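Local coordinates for protein Ras-3 from Cryphonectria parasitica (Cryphonectria parasitica, PDB 4KU4) that belongs to the Ras family of P-loop proteins and binds guanosine-5'-diphosphate together with a magnesium ion, at residues Thr28-Asn33 with Thr180-Ala185; Cys55-Ile60 with Ser188-Asp193. All coordinates share one frame; numbering follows the deposited sequence. Where two conformers were deposited one is given.

Contact 1 (Thr28-Asn33 with Thr180-Ala185); sequences TSLTVN and TNVEEA. With MG (magnesium ion), chain D; GDP (guanosine-5'-diphosphate), chain C.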
loop_
_atom_site.group_PDB
_atom_site.type_symbol
_atom_site.label_atom_id
_atom_site.label_comp_id
_atom_site.label_asym_id
_atom_site.label_seq_id
_atom_site.Cartn_x
_atom_site.Cartn_y
_atom_site.Cartn_z
ATOM N N THR A 28 -7.072 6.444 -1.501
ATOM C CA THR A 28 -7.100 7.788 -0.933
ATOM C C THR A 28 -7.494 7.799 0.543
ATOM O O THR A 28 -6.855 8.481 1.355
ATOM C CB THR A 28 -8.064 8.697 -1.710
ATOM O OG1 THR A 28 -7.628 8.798 -3.069
ATOM C CG2 THR A 28 -8.075 10.098 -1.077
ATOM N N SER A 29 -8.534 7.039 0.878
ATOM C CA SER A 29 -9.037 6.947 2.249
ATOM C C SER A 29 -7.957 6.436 3.214
ATOM O O SER A 29 -7.771 6.992 4.300
ATOM C CB SER A 29 -10.296 6.064 2.307
ATOM O OG SER A 29 -11.359 6.663 1.577
ATOM N N LEU A 30 -7.228 5.406 2.793
ATOM C CA LEU A 30 -6.130 4.865 3.591
ATOM C C LEU A 30 -5.054 5.919 3.841
ATOM O O LEU A 30 -4.574 6.074 4.958
ATOM C CB LEU A 30 -5.511 3.647 2.898
ATOM C CG LEU A 30 -6.275 2.330 3.001
ATOM C CD1 LEU A 30 -5.748 1.351 1.962
ATOM C CD2 LEU A 30 -6.155 1.741 4.395
ATOM N N THR A 31 -4.679 6.639 2.785
ATOM C CA THR A 31 -3.590 7.604 2.863
ATOM C C THR A 31 -3.971 8.807 3.725
ATOM O O THR A 31 -3.159 9.306 4.491
ATOM C CB THR A 31 -3.177 8.104 1.465
ATOM O OG1 THR A 31 -2.933 6.992 0.590
ATOM C CG2 THR A 31 -1.914 8.933 1.553
ATOM N N VAL A 32 -5.201 9.279 3.570
ATOM C CA VAL A 32 -5.717 10.414 4.338
ATOM C C VAL A 32 -5.851 10.032 5.818
ATOM O O VAL A 32 -5.528 10.811 6.714
ATOM C CB VAL A 32 -7.078 10.875 3.745
ATOM C CG1 VAL A 32 -7.778 11.837 4.670
ATOM C CG2 VAL A 32 -6.869 11.495 2.371
ATOM N N ASN A 33 -6.290 8.808 6.069
ATOM C CA ASN A 33 -6.331 8.284 7.432
ATOM C C ASN A 33 -4.941 8.196 8.056
ATOM O O ASN A 33 -4.711 8.728 9.140
ATOM C CB ASN A 33 -7.051 6.930 7.480
ATOM C CG ASN A 33 -7.189 6.391 8.900
ATOM O OD1 ASN A 33 -6.342 5.620 9.382
ATOM N ND2 ASN A 33 -8.260 6.791 9.577
ATOM N N THR A 180 -8.613 0.931 11.385
ATOM C CA THR A 180 -8.127 -0.366 11.847
ATOM C C THR A 180 -6.944 -0.866 11.016
ATOM O O THR A 180 -7.064 -1.036 9.802
ATOM C CB THR A 180 -9.248 -1.415 11.787
ATOM O OG1 THR A 180 -10.446 -0.865 12.351
ATOM C CG2 THR A 180 -8.855 -2.677 12.553
ATOM N N ASN A 181 -5.817 -1.090 11.691
ATOM C CA ASN A 181 -4.611 -1.665 11.110
ATOM C C ASN A 181 -3.959 -0.810 10.030
ATOM O O ASN A 181 -3.065 -1.285 9.334
ATOM C CB ASN A 181 -4.876 -3.067 10.539
ATOM C CG ASN A 181 -5.399 -4.049 11.579
ATOM O OD1 ASN A 181 -5.086 -3.942 12.758
ATOM N ND2 ASN A 181 -6.186 -5.031 11.131
ATOM N N VAL A 182 -4.403 0.431 9.878
ATOM C CA VAL A 182 -3.836 1.274 8.833
ATOM C C VAL A 182 -2.326 1.503 9.041
ATOM O O VAL A 182 -1.534 1.304 8.116
ATOM C CB VAL A 182 -4.584 2.617 8.679
ATOM C CG1 VAL A 182 -3.874 3.484 7.640
ATOM C CG2 VAL A 182 -6.025 2.379 8.249
ATOM N N GLU A 183 -1.904 1.919 10.238
ATOM C CA GLU A 183 -0.466 2.120 10.449
ATOM C C GLU A 183 0.340 0.830 10.239
ATOM O O GLU A 183 1.414 0.851 9.640
ATOM C CB GLU A 183 -0.160 2.736 11.832
ATOM C CG GLU A 183 -0.501 4.208 11.931
ATOM C CD GLU A 183 -0.070 4.822 13.250
ATOM O OE1 GLU A 183 0.428 4.086 14.134
ATOM O OE2 GLU A 183 -0.250 6.049 13.400
ATOM N N GLU A 184 -0.171 -0.295 10.735
ATOM C CA GLU A 184 0.519 -1.568 10.557
ATOM C C GLU A 184 0.770 -1.844 9.077
ATOM O O GLU A 184 1.836 -2.310 8.692
ATOM C CB GLU A 184 -0.287 -2.708 11.179
ATOM C CG GLU A 184 -0.167 -2.766 12.702
ATOM C CD GLU A 184 -0.983 -1.715 13.442
ATOM O OE1 GLU A 184 -1.734 -0.917 12.831
ATOM O OE2 GLU A 184 -0.854 -1.685 14.681
ATOM N N ALA A 185 -0.213 -1.531 8.242
ATOM C CA ALA A 185 -0.099 -1.812 6.819
ATOM C C ALA A 185 1.033 -1.006 6.182
ATOM O O ALA A 185 1.920 -1.578 5.549
ATOM C CB ALA A 185 -1.394 -1.525 6.137
HETATM MG MG MG D . -8.412 7.886 -4.899
HETATM P PB GDP C . -9.843 4.877 -4.181
HETATM O O1B GDP C . -8.978 6.063 -3.825
HETATM O O2B GDP C . -9.000 3.606 -4.149
HETATM O O3B GDP C . -10.467 5.066 -5.549
HETATM O O3A GDP C . -11.006 4.741 -3.061
HETATM P PA GDP C . -11.579 5.909 -2.079
HETATM O O1A GDP C . -10.625 6.226 -0.949
HETATM O O2A GDP C . -11.972 7.158 -2.830
HETATM O "O5'" GDP C . -12.866 5.196 -1.444
HETATM C "C5'" GDP C . -13.907 4.751 -2.319
HETATM C "C4'" GDP C . -15.147 4.525 -1.471
HETATM O "O4'" GDP C . -14.830 3.514 -0.536
HETATM C "C3'" GDP C . -15.550 5.745 -0.666
HETATM O "O3'" GDP C . -16.986 5.838 -0.622
HETATM C "C2'" GDP C . -15.025 5.445 0.717
HETATM O "O2'" GDP C . -15.808 6.069 1.733
HETATM C "C1'" GDP C . -15.148 3.935 0.773
HETATM N N9 GDP C . -14.157 3.298 1.664
HETATM C C8 GDP C . -12.815 3.383 1.577
HETATM N N7 GDP C . -12.232 2.644 2.549
HETATM C C5 GDP C . -13.216 2.066 3.261
HETATM C C6 GDP C . -13.305 1.170 4.423
HETATM O O6 GDP C . -12.276 0.759 4.983
HETATM N N1 GDP C . -14.523 0.802 4.847
HETATM C C2 GDP C . -15.650 1.227 4.273
HETATM N N2 GDP C . -16.830 0.805 4.790
HETATM N N3 GDP C . -15.648 2.058 3.201
HETATM C C4 GDP C . -14.481 2.498 2.675
HETATM O O HOH W 1 -10.388 8.709 -4.405
HETATM O O HOH W 2 -9.237 7.058 -6.772
HETATM O O HOH W 3 -8.086 9.806 -5.807
HETATM O O HOH W 4 -6.473 7.022 -5.286
#
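Helix 27-35 and the first turn of helix 182-196 come closest at Leu-30 and Val-182, whose CA atoms lie 6.8 Å apart. Val-182 carries the contact, its CB directed at the other helix and its two methyls shared between Leu-30 and Asn-33. Its CG1, anti to the backbone N (chi1 176°), rests 3.8 Å from the backbone O of Leu-30, while its CG2 meets Leu-30 CD2 at 3.9 Å. Leu-30 starts off to one side and brings only the end of its side chain near; the same side chain also touches Val-143 and Asn-145 of strand 140-145. Asn-33 comes from the next turn, CG anti to the backbone N (chi1 -176°), and lays its amide OD1 3.4 Å from Val-182 CG2. Helix 27-35 follows the P-loop of the Ras fold, and its N-terminal end holds the nucleotide. There Thr-28 N donates to guanosine-5'-diphosphate O1B in an almost straight bond (171°), and Thr-28 OG1 binds magnesium at 2.2 Å. Guanosine-5'-diphosphate O1B and four waters complete the six ligands of the metal; Asp-68 is hydrogen-bonded to the same OG1 from the second shell. Ser-29 grips guanosine-5'-diphosphate O1A twice, through its backbone N and, at 2.7 Å, through OG.

Contact 2 (Cys55-Ile60 with Ser188-Asp193); sequences CVIDGI and SVVRAD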
loop_
_atom_site.group_PDB
_atom_site.type_symbol
_atom_site.label_atom_id
_atom_site.label_comp_id
_atom_site.label_asym_id
_atom_site.label_seq_id
_atom_site.Cartn_x
_atom_site.Cartn_y
_atom_site.Cartn_z
ATOM N N CYS A 55 6.585 10.190 11.532
ATOM C CA CYS A 55 6.274 9.204 12.561
ATOM C C CYS A 55 7.560 8.637 13.124
ATOM O O CYS A 55 8.657 8.970 12.668
ATOM C CB CYS A 55 5.421 8.064 11.965
ATOM S SG CYS A 55 6.103 7.328 10.435
ATOM N N VAL A 56 7.412 7.796 14.140
ATOM C CA VAL A 56 8.507 6.992 14.647
ATOM C C VAL A 56 8.107 5.534 14.457
ATOM O O VAL A 56 7.110 5.083 15.021
ATOM C CB VAL A 56 8.758 7.248 16.148
ATOM C CG1 VAL A 56 9.972 6.463 16.613
ATOM C CG2 VAL A 56 8.964 8.730 16.404
ATOM N N ILE A 57 8.864 4.817 13.631
ATOM C CA ILE A 57 8.611 3.407 13.390
ATOM C C ILE A 57 9.671 2.571 14.096
ATOM O O ILE A 57 10.862 2.647 13.779
ATOM C CB ILE A 57 8.617 3.085 11.869
ATOM C CG1 ILE A 57 7.563 3.917 11.140
ATOM C CG2 ILE A 57 8.355 1.620 11.649
ATOM C CD1 ILE A 57 7.760 3.993 9.570
ATOM N N ASP A 58 9.239 1.785 15.076
ATOM C CA ASP A 58 10.158 0.956 15.845
ATOM C C ASP A 58 11.380 1.752 16.297
ATOM O O ASP A 58 12.514 1.347 16.058
ATOM C CB ASP A 58 10.577 -0.282 15.036
ATOM C CG ASP A 58 9.405 -1.168 14.690
ATOM O OD1 ASP A 58 8.358 -1.046 15.365
ATOM O OD2 ASP A 58 9.523 -1.987 13.755
ATOM N N GLY A 59 11.125 2.895 16.928
ATOM C CA GLY A 59 12.168 3.713 17.528
ATOM C C GLY A 59 12.919 4.636 16.586
ATOM O O GLY A 59 13.678 5.487 17.036
ATOM N N ILE A 60 12.732 4.461 15.281
ATOM C CA ILE A 60 13.444 5.270 14.298
ATOM C C ILE A 60 12.526 6.331 13.682
ATOM O O ILE A 60 11.527 5.986 13.043
ATOM C CB ILE A 60 14.009 4.402 13.150
ATOM C CG1 ILE A 60 14.837 3.242 13.697
ATOM C CG2 ILE A 60 14.821 5.264 12.173
ATOM C CD1 ILE A 60 15.933 3.668 14.626
ATOM N N SER A 188 4.560 -1.722 7.543
ATOM C CA SER A 188 5.043 -3.070 7.273
ATOM C C SER A 188 6.149 -3.097 6.227
ATOM O O SER A 188 7.090 -3.879 6.336
ATOM C CB SER A 188 3.893 -4.018 6.884
ATOM O OG SER A 188 3.357 -3.714 5.601
ATOM N N VAL A 189 6.048 -2.240 5.214
ATOM C CA VAL A 189 7.043 -2.284 4.150
ATOM C C VAL A 189 8.327 -1.584 4.565
ATOM O O VAL A 189 9.417 -1.939 4.108
ATOM C CB VAL A 189 6.505 -1.722 2.828
ATOM C CG1 VAL A 189 5.601 -2.764 2.147
ATOM C CG2 VAL A 189 5.770 -0.416 3.045
ATOM N N VAL A 190 8.208 -0.597 5.443
ATOM C CA VAL A 190 9.396 0.018 6.020
ATOM C C VAL A 190 10.126 -0.998 6.901
ATOM O O VAL A 190 11.350 -1.130 6.828
ATOM C CB VAL A 190 9.049 1.246 6.881
ATOM C CG1 VAL A 190 10.318 1.756 7.601
ATOM C CG2 VAL A 190 8.389 2.341 6.013
ATOM N N ARG A 191 9.357 -1.704 7.724
ATOM C CA ARG A 191 9.895 -2.731 8.610
ATOM C C ARG A 191 10.596 -3.816 7.809
ATOM O O ARG A 191 11.665 -4.289 8.200
ATOM C CB ARG A 191 8.788 -3.322 9.475
ATOM C CG ARG A 191 8.346 -2.385 10.586
ATOM C CD ARG A 191 7.192 -2.911 11.401
ATOM N NE ARG A 191 6.930 -2.015 12.527
ATOM C CZ ARG A 191 5.729 -1.580 12.889
ATOM N NH1 ARG A 191 4.657 -1.962 12.220
ATOM N NH2 ARG A 191 5.602 -0.752 13.929
ATOM N N ALA A 192 10.011 -4.193 6.674
ATOM C CA ALA A 192 10.606 -5.227 5.832
ATOM C C ALA A 192 11.931 -4.765 5.222
ATOM O O ALA A 192 12.906 -5.517 5.184
ATOM C CB ALA A 192 9.631 -5.655 4.736
ATOM N N ASP A 193 11.962 -3.524 4.749
ATOM C CA ASP A 193 13.171 -2.946 4.165
ATOM C C ASP A 193 14.310 -2.964 5.179
ATOM O O ASP A 193 15.445 -3.297 4.852
ATOM C CB ASP A 193 12.902 -1.516 3.687
ATOM C CG ASP A 193 14.081 -0.911 2.959
ATOM O OD1 ASP A 193 14.847 -1.672 2.325
ATOM O OD2 ASP A 193 14.235 0.328 3.011
HETATM O O HOH W 5 6.503 1.659 15.720
#
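Asp-58 and Arg-191 face each other in a side-on salt bridge, NE and NH2 of the guanidinium each taking one carboxylate oxygen. The shorter bond runs from Arg-191 NE to Asp-58 OD2 at 2.9 Å; it reaches the oxygen on its syn side, although 35° out of the carboxylate plane. Arg-191 NH2 holds Asp-58 OD1 at 3.1 Å from above that plane, and a weak bond from NE to OD1 makes the grip three-pronged. The two flat groups are turned 26° apart, so the pairing is slightly twisted, with the carboxylate at the edge of the guanidinium. Arg-191 is extended from CG to NE, which carries its charged end from the helix to the hairpin. Beside it, Ile-57 CG2 lies 4.0 Å from Arg-191 NE, oblique to the guanidinium. The other branch of Ile-57 reaches Val-190: CD1 lies 3.9 Å from Val-190 CG1 and almost as close to its CG2, so that this one methyl sits against both branches of the valine. One water accepts from Asp-58 N at 2.8 Å and, weakly, from Arg-191 NH2, linking the turn backbone to the same guanidinium. Further out, Phe-187 and Leu-64 extend the apolar patch around Ile-57, and Arg-194 NH1 is hydrogen-bonded to Ile-57 O. The type I' turn from Ile-57 to Ile-60, closed by paired backbone bonds, points the CB of Asp-58 at the helix, and CG, anti to the carbonyl carbon (chi1 -62°), brings the carboxylate to the arginine. This is the tight two-residue beta hairpin joining strands 50-57 and 60-67 of the Ras fold, packed against its C-terminal helix.

How the contacts relate
Contacts 1 and 2 have centres 15 Å apart and share helix 182-196: contact 1 uses its first turn, contact 2 its middle. Their other partners also follow in sequence, helix 27-35 before strand 50-57, so along the chain the segments alternate, 28-33, 55-60, 180-185, 188-193. The last helix thus runs past two early elements of the fold, the nucleotide-holding helix and the hairpin at the edge of the six-stranded mixed sheet. Contact 1 is buried; contact 2 is partly so, Asp-58 of its charged pair being exposed. Together they tie the C-terminal helix of this Ras-type domain back to its N-terminal part.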